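Local structure of glutamine synthetase (Helicobacter pylori, 5ZLI) at residues Asp197-Met200 against Asp201-Glu205; Leu238-Ala241 against Ala242-Gln246. The protein is a type I-beta glutamine synthetase, a twelve-subunit enzyme whose chain joins a beta-Grasp domain to a larger catalytic domain. One frame throughout, in Å; residues are numbered along the deposited sequence.

Contact 1 of 2, residues Asp197-Met200 against Asp201-Glu205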
ATOM      1  N   ASP B 197      14.778 -25.222  22.750  1.00 37.40           N
ATOM      2  CA  ASP B 197      14.619 -26.397  21.909  1.00 39.09           C
ATOM      3  C   ASP B 197      13.182 -26.433  21.392  1.00 42.15           C
ATOM      4  O   ASP B 197      12.241 -26.719  22.143  1.00 45.71           O
ATOM      5  CB  ASP B 197      14.989 -27.651  22.701  1.00 35.90           C
ATOM      6  CG  ASP B 197      14.623 -28.941  21.985  1.00 36.47           C
ATOM      7  OD1 ASP B 197      14.670 -28.992  20.732  1.00 29.95           O
ATOM      8  OD2 ASP B 197      14.318 -29.911  22.711  1.00 34.56           O
ATOM      9  N   THR B 198      13.011 -26.145  20.109  1.00 38.98           N
ATOM     10  CA  THR B 198      11.686 -26.148  19.521  1.00 40.22           C
ATOM     11  C   THR B 198      11.286 -27.487  18.955  1.00 35.99           C
ATOM     12  O   THR B 198      10.115 -27.647  18.614  1.00 36.52           O
ATOM     13  CB  THR B 198      11.612 -25.188  18.354  1.00 47.63           C
ATOM     14  OG1 THR B 198      12.365 -25.757  17.268  1.00 47.38           O
ATOM     15  CG2 THR B 198      12.179 -23.841  18.743  1.00 45.69           C
ATOM     16  N   MET B 199      12.205 -28.444  18.831  1.00 33.89           N
ATOM     17  CA  MET B 199      11.928 -29.660  18.076  1.00 36.05           C
ATOM     18  C   MET B 199      11.607 -30.841  18.976  1.00 34.58           C
ATOM     19  O   MET B 199      11.667 -31.983  18.526  1.00 32.64           O
ATOM     20  CB  MET B 199      13.116 -30.017  17.182  1.00 35.76           C
ATOM     21  CG  MET B 199      13.696 -28.867  16.411  1.00 42.53           C
ATOM     22  SD  MET B 199      12.645 -28.359  15.046  1.00 49.16           S
ATOM     23  CE  MET B 199      13.740 -27.215  14.191  1.00 38.35           C
ATOM     24  N   MET B 200      11.269 -30.590  20.234  1.00 34.15           N
ATOM     25  CA  MET B 200      11.127 -31.687  21.172  1.00 31.30           C
ATOM     26  C   MET B 200       9.922 -32.543  20.814  1.00 30.08           C
ATOM     27  O   MET B 200       9.965 -33.768  20.954  1.00 27.27           O
ATOM     28  CB  MET B 200      11.047 -31.124  22.595  1.00 36.20           C
ATOM     29  CG  MET B 200      10.951 -32.128  23.716  1.00 37.70           C
ATOM     30  SD  MET B 200       9.382 -31.909  24.599  1.00 71.99           S
ATOM     31  CE  MET B 200       9.763 -30.874  26.027  1.00 48.84           C
ATOM     32  N   ASP B 201       8.828 -31.918  20.360  1.00 30.85           N
ATOM     33  CA  ASP B 201       7.650 -32.693  19.963  1.00 28.22           C
ATOM     34  C   ASP B 201       7.773 -33.207  18.541  1.00 28.55           C
ATOM     35  O   ASP B 201       7.133 -34.195  18.173  1.00 33.00           O
ATOM     36  CB  ASP B 201       6.376 -31.860  20.104  1.00 20.52           C
ATOM     37  CG  ASP B 201       6.035 -31.573  21.557  1.00 25.33           C
ATOM     38  OD1 ASP B 201       6.638 -32.222  22.455  1.00 26.73           O
ATOM     39  OD2 ASP B 201       5.165 -30.709  21.801  1.00 23.20           O
ATOM     40  N   ILE B 202       8.536 -32.502  17.719  1.00 34.17           N
ATOM     41  CA  ILE B 202       8.797 -32.958  16.368  1.00 28.24           C
ATOM     42  C   ILE B 202       9.717 -34.174  16.404  1.00 31.57           C
ATOM     43  O   ILE B 202       9.470 -35.189  15.744  1.00 31.64           O
ATOM     44  CB  ILE B 202       9.401 -31.796  15.567  1.00 31.96           C
ATOM     45  CG1 ILE B 202       8.313 -30.976  14.864  1.00 35.72           C
ATOM     46  CG2 ILE B 202      10.400 -32.305  14.546  1.00 37.29           C
ATOM     47  CD1 ILE B 202       7.793 -31.561  13.586  1.00 33.00           C
ATOM     48  N   ARG B 203      10.786 -34.098  17.203  1.00 33.28           N
ATOM     49  CA  ARG B 203      11.696 -35.230  17.330  1.00 33.79           C
ATOM     50  C   ARG B 203      10.978 -36.408  17.959  1.00 33.97           C
ATOM     51  O   ARG B 203      11.070 -37.547  17.481  1.00 34.63           O
ATOM     52  CB  ARG B 203      12.935 -34.811  18.143  1.00 35.86           C
ATOM     53  CG  ARG B 203      13.806 -33.772  17.383  1.00 33.69           C
ATOM     54  CD  ARG B 203      15.187 -33.510  17.978  1.00 29.86           C
ATOM     55  NE  ARG B 203      15.148 -33.341  19.423  1.00 37.79           N
ATOM     56  CZ  ARG B 203      15.231 -32.169  20.053  1.00 34.95           C
ATOM     57  NH1 ARG B 203      15.426 -31.057  19.371  1.00 34.29           N
ATOM     58  NH2 ARG B 203      15.169 -32.118  21.373  1.00 35.57           N
ATOM     59  N   THR B 204      10.187 -36.131  18.976  1.00 31.47           N
ATOM     60  CA  THR B 204       9.396 -37.174  19.597  1.00 34.74           C
ATOM     61  C   THR B 204       8.405 -37.791  18.615  1.00 35.92           C
ATOM     62  O   THR B 204       8.139 -38.999  18.674  1.00 40.67           O
ATOM     63  CB  THR B 204       8.691 -36.589  20.812  1.00 42.05           C
ATOM     64  OG1 THR B 204       9.674 -36.291  21.814  1.00 45.56           O
ATOM     65  CG2 THR B 204       7.730 -37.555  21.361  1.00 38.20           C
ATOM     66  N   GLU B 205       7.824 -36.982  17.722  1.00 30.72           N
ATOM     67  CA  GLU B 205       6.869 -37.522  16.750  1.00 35.59           C
ATOM     68  C   GLU B 205       7.563 -38.352  15.676  1.00 35.43           C
ATOM     69  O   GLU B 205       6.961 -39.270  15.111  1.00 34.65           O
ATOM     70  CB  GLU B 205       6.053 -36.396  16.122  1.00 42.53           C
ATOM     71  CG  GLU B 205       5.122 -36.811  14.966  1.00 42.07           C
ATOM     72  CD  GLU B 205       4.308 -35.614  14.437  1.00 56.13           C
ATOM     73  OE1 GLU B 205       4.608 -34.470  14.878  1.00 51.78           O
ATOM     74  OE2 GLU B 205       3.397 -35.802  13.581  1.00 48.12           O
TER
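An Asx turn leads into the helix 200-212 here, and its aspartate, D197, is joined end-on to R203 by a two-nitrogen salt bridge. NH1 of R203 donates to OD1 of D197 at 2.6 Å, and NH2 of R203 donates to OD2 of D197 at 2.7 Å. The carboxylate and guanidinium planes lie 10° apart, yet each bond leaves both planes by 20 to 30°, so the two groups are nearly parallel but stepped rather than coplanar. Both oxygens are met on the syn side. The turn itself is closed by the backbone N of M199, which reaches D197 OD1 at 3.2 Å from above the carboxylate plane, on the face opposite to NH1. The D197 chi1 of 170° puts CG beside the carbonyl carbon, from where OD1 can meet M199 N; these bonds together restrain the carboxylate's rotation.

M199 is the N-cap residue. Its O accepts from R203 N at 2.6 Å and lies over one face of the R203 guanidinium, toward its rim, while its CB rests 3.3 Å from R203 NH1. The next carbonyl, M200 O, takes two donors from T204: the N at 3.1 Å, from above the carbonyl plane, and OG1 at 2.7 Å, almost in line with C=O.

D197 OD1 also bonds H222 of strand 217-222. M199 and I202 pack on I144 of strand 133-145, and R203 on V220. A second subunit also borders the contact: its A91 N bonds D201 OD1, and its D92 packs on T204.

Contact 2 of 2, residues Leu238-Ala241 against Ala242-Gln246; sequences LVEA and ADNVQ
A241, A242 and E240 are among the residues most enclosed where the first turn of helix 238-258 meets the next, and their contacts are mainly with backbone. A241 O accepts from V245 N at 3.0 Å, nearly straight off the carbonyl, and CG2 of V245 stands 3.3 Å from that same oxygen. With CG1 of V245 turned away from the backbone N (chi1 166°), CG2 falls beside that N and so near the accepting carbonyl. A242 lays its CB 3.4 Å from V239 O, an oxygen that receives D243 N at 2.7 Å; A242 N itself makes a weak bond to L238 O. E240 O accepts from N244 N at 2.9 Å with the donor tilted 29° from the carbonyl plane. The E240 carboxylate turns back to D237, whose N bonds OE2. V239 and D243 run side by side, CG1 of V239 4.0 Å from OD1 of D243, and D243 OD2 forms salt bridges with R115 and R83.

The helix is packed on several sides: A241 and V245 on strand 133-145, V239 on helix 114-128, and A242 on Y378 and F381 of helix 377-393.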
ATOM      1  N   LEU B 238      24.352 -55.528   7.063  1.00 42.85           N
ATOM      2  CA  LEU B 238      24.790 -54.500   6.129  1.00 40.28           C
ATOM      3  C   LEU B 238      23.626 -53.975   5.309  1.00 35.57           C
ATOM      4  O   LEU B 238      23.412 -52.765   5.226  1.00 39.22           O
ATOM      5  CB  LEU B 238      25.894 -55.019   5.215  1.00 46.90           C
ATOM      6  CG  LEU B 238      26.455 -53.866   4.362  1.00 42.91           C
ATOM      7  CD1 LEU B 238      27.968 -53.959   4.305  1.00 39.42           C
ATOM      8  CD2 LEU B 238      25.856 -53.728   2.960  1.00 40.63           C
ATOM      9  N   VAL B 239      22.842 -54.862   4.709  1.00 42.23           N
ATOM     10  CA  VAL B 239      21.718 -54.392   3.898  1.00 47.02           C
ATOM     11  C   VAL B 239      20.634 -53.774   4.785  1.00 41.62           C
ATOM     12  O   VAL B 239      20.163 -52.657   4.538  1.00 40.90           O
ATOM     13  CB  VAL B 239      21.152 -55.546   3.046  1.00 41.54           C
ATOM     14  CG1 VAL B 239      19.872 -55.098   2.312  1.00 28.18           C
ATOM     15  CG2 VAL B 239      22.236 -56.134   2.119  1.00 39.71           C
ATOM     16  N   GLU B 240      20.217 -54.504   5.823  1.00 40.68           N
ATOM     17  CA  GLU B 240      19.155 -54.045   6.715  1.00 40.66           C
ATOM     18  C   GLU B 240      19.462 -52.695   7.344  1.00 33.75           C
ATOM     19  O   GLU B 240      18.557 -51.880   7.542  1.00 34.96           O
ATOM     20  CB  GLU B 240      18.912 -55.116   7.782  1.00 42.17           C
ATOM     21  CG  GLU B 240      17.852 -54.849   8.787  1.00 34.00           C
ATOM     22  CD  GLU B 240      18.152 -55.616  10.037  1.00 47.17           C
ATOM     23  OE1 GLU B 240      17.264 -55.722  10.911  1.00 50.41           O
ATOM     24  OE2 GLU B 240      19.288 -56.137  10.129  1.00 50.23           O
ATOM     25  N   ALA B 241      20.716 -52.436   7.692  1.00 31.57           N
ATOM     26  CA  ALA B 241      21.026 -51.105   8.197  1.00 31.33           C
ATOM     27  C   ALA B 241      20.778 -50.053   7.123  1.00 35.61           C
ATOM     28  O   ALA B 241      20.082 -49.057   7.354  1.00 36.57           O
ATOM     29  CB  ALA B 241      22.459 -51.051   8.700  1.00 38.10           C
ATOM     30  N   ALA B 242      21.286 -50.295   5.920  1.00 30.92           N
ATOM     31  CA  ALA B 242      21.084 -49.353   4.838  1.00 26.35           C
ATOM     32  C   ALA B 242      19.619 -49.221   4.514  1.00 29.72           C
ATOM     33  O   ALA B 242      19.176 -48.148   4.077  1.00 30.81           O
ATOM     34  CB  ALA B 242      21.839 -49.816   3.593  1.00 31.71           C
ATOM     35  N   ASP B 243      18.863 -50.307   4.691  1.00 24.31           N
ATOM     36  CA  ASP B 243      17.422 -50.235   4.507  1.00 26.09           C
ATOM     37  C   ASP B 243      16.772 -49.307   5.515  1.00 26.16           C
ATOM     38  O   ASP B 243      15.963 -48.451   5.152  1.00 23.74           O
ATOM     39  CB  ASP B 243      16.803 -51.615   4.614  1.00 31.58           C
ATOM     40  CG  ASP B 243      16.831 -52.348   3.330  1.00 31.33           C
ATOM     41  OD1 ASP B 243      17.489 -51.894   2.376  1.00 37.12           O
ATOM     42  OD2 ASP B 243      16.144 -53.368   3.258  1.00 33.79           O
ATOM     43  N   ASN B 244      17.150 -49.425   6.785  1.00 25.26           N
ATOM     44  CA  ASN B 244      16.482 -48.605   7.781  1.00 28.74           C
ATOM     45  C   ASN B 244      16.849 -47.152   7.600  1.00 27.51           C
ATOM     46  O   ASN B 244      16.053 -46.271   7.922  1.00 25.27           O
ATOM     47  CB  ASN B 244      16.867 -49.042   9.195  1.00 32.66           C
ATOM     48  CG  ASN B 244      16.287 -50.368   9.574  1.00 28.09           C
ATOM     49  OD1 ASN B 244      15.242 -50.771   9.068  1.00 33.92           O
ATOM     50  ND2 ASN B 244      16.960 -51.061  10.469  1.00 25.83           N
ATOM     51  N   VAL B 245      18.020 -46.893   7.027  1.00 27.90           N
ATOM     52  CA  VAL B 245      18.399 -45.527   6.710  1.00 25.44           C
ATOM     53  C   VAL B 245      17.434 -44.939   5.688  1.00 28.60           C
ATOM     54  O   VAL B 245      16.932 -43.826   5.874  1.00 29.27           O
ATOM     55  CB  VAL B 245      19.860 -45.482   6.241  1.00 36.43           C
ATOM     56  CG1 VAL B 245      20.196 -44.141   5.566  1.00 32.35           C
ATOM     57  CG2 VAL B 245      20.796 -45.793   7.431  1.00 31.98           C
ATOM     58  N   GLN B 246      17.124 -45.685   4.612  1.00 30.93           N
ATOM     59  CA  GLN B 246      16.115 -45.204   3.657  1.00 29.02           C
ATOM     60  C   GLN B 246      14.782 -44.890   4.343  1.00 25.34           C
ATOM     61  O   GLN B 246      14.188 -43.836   4.102  1.00 27.86           O
ATOM     62  CB  GLN B 246      15.880 -46.202   2.507  1.00 24.92           C
ATOM     63  CG  GLN B 246      17.035 -46.412   1.529  1.00 25.18           C
ATOM     64  CD  GLN B 246      17.590 -45.116   0.909  1.00 29.10           C
ATOM     65  OE1 GLN B 246      18.329 -44.384   1.564  1.00 33.21           O
ATOM     66  NE2 GLN B 246      17.193 -44.810  -0.330  1.00 26.61           N
TER

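In the fold
Along the chain, contact 1 (197-205) closes before contact 2 (238-246) opens, and both lie within the catalytic domain. Their centres are about 24 Å apart and their nearest atoms about 14 Å, so they do not touch. Strands 217-222 and 228-237, an antiparallel pair of one mixed sheet, connect helix 200-212 to helix 238-258. Both contacts pack on strand 133-145 of that sheet, contact 1 through I144 and contact 2 through F136, A138 and N140. The centre of contact 2 lies about 9 Å from the chain centre, and it meets no other subunit; that of contact 1 lies about 22 Å out, and it borders a second subunit. Strand 133-145 thus packs against helix turns both near the chain centre and close to a subunit boundary.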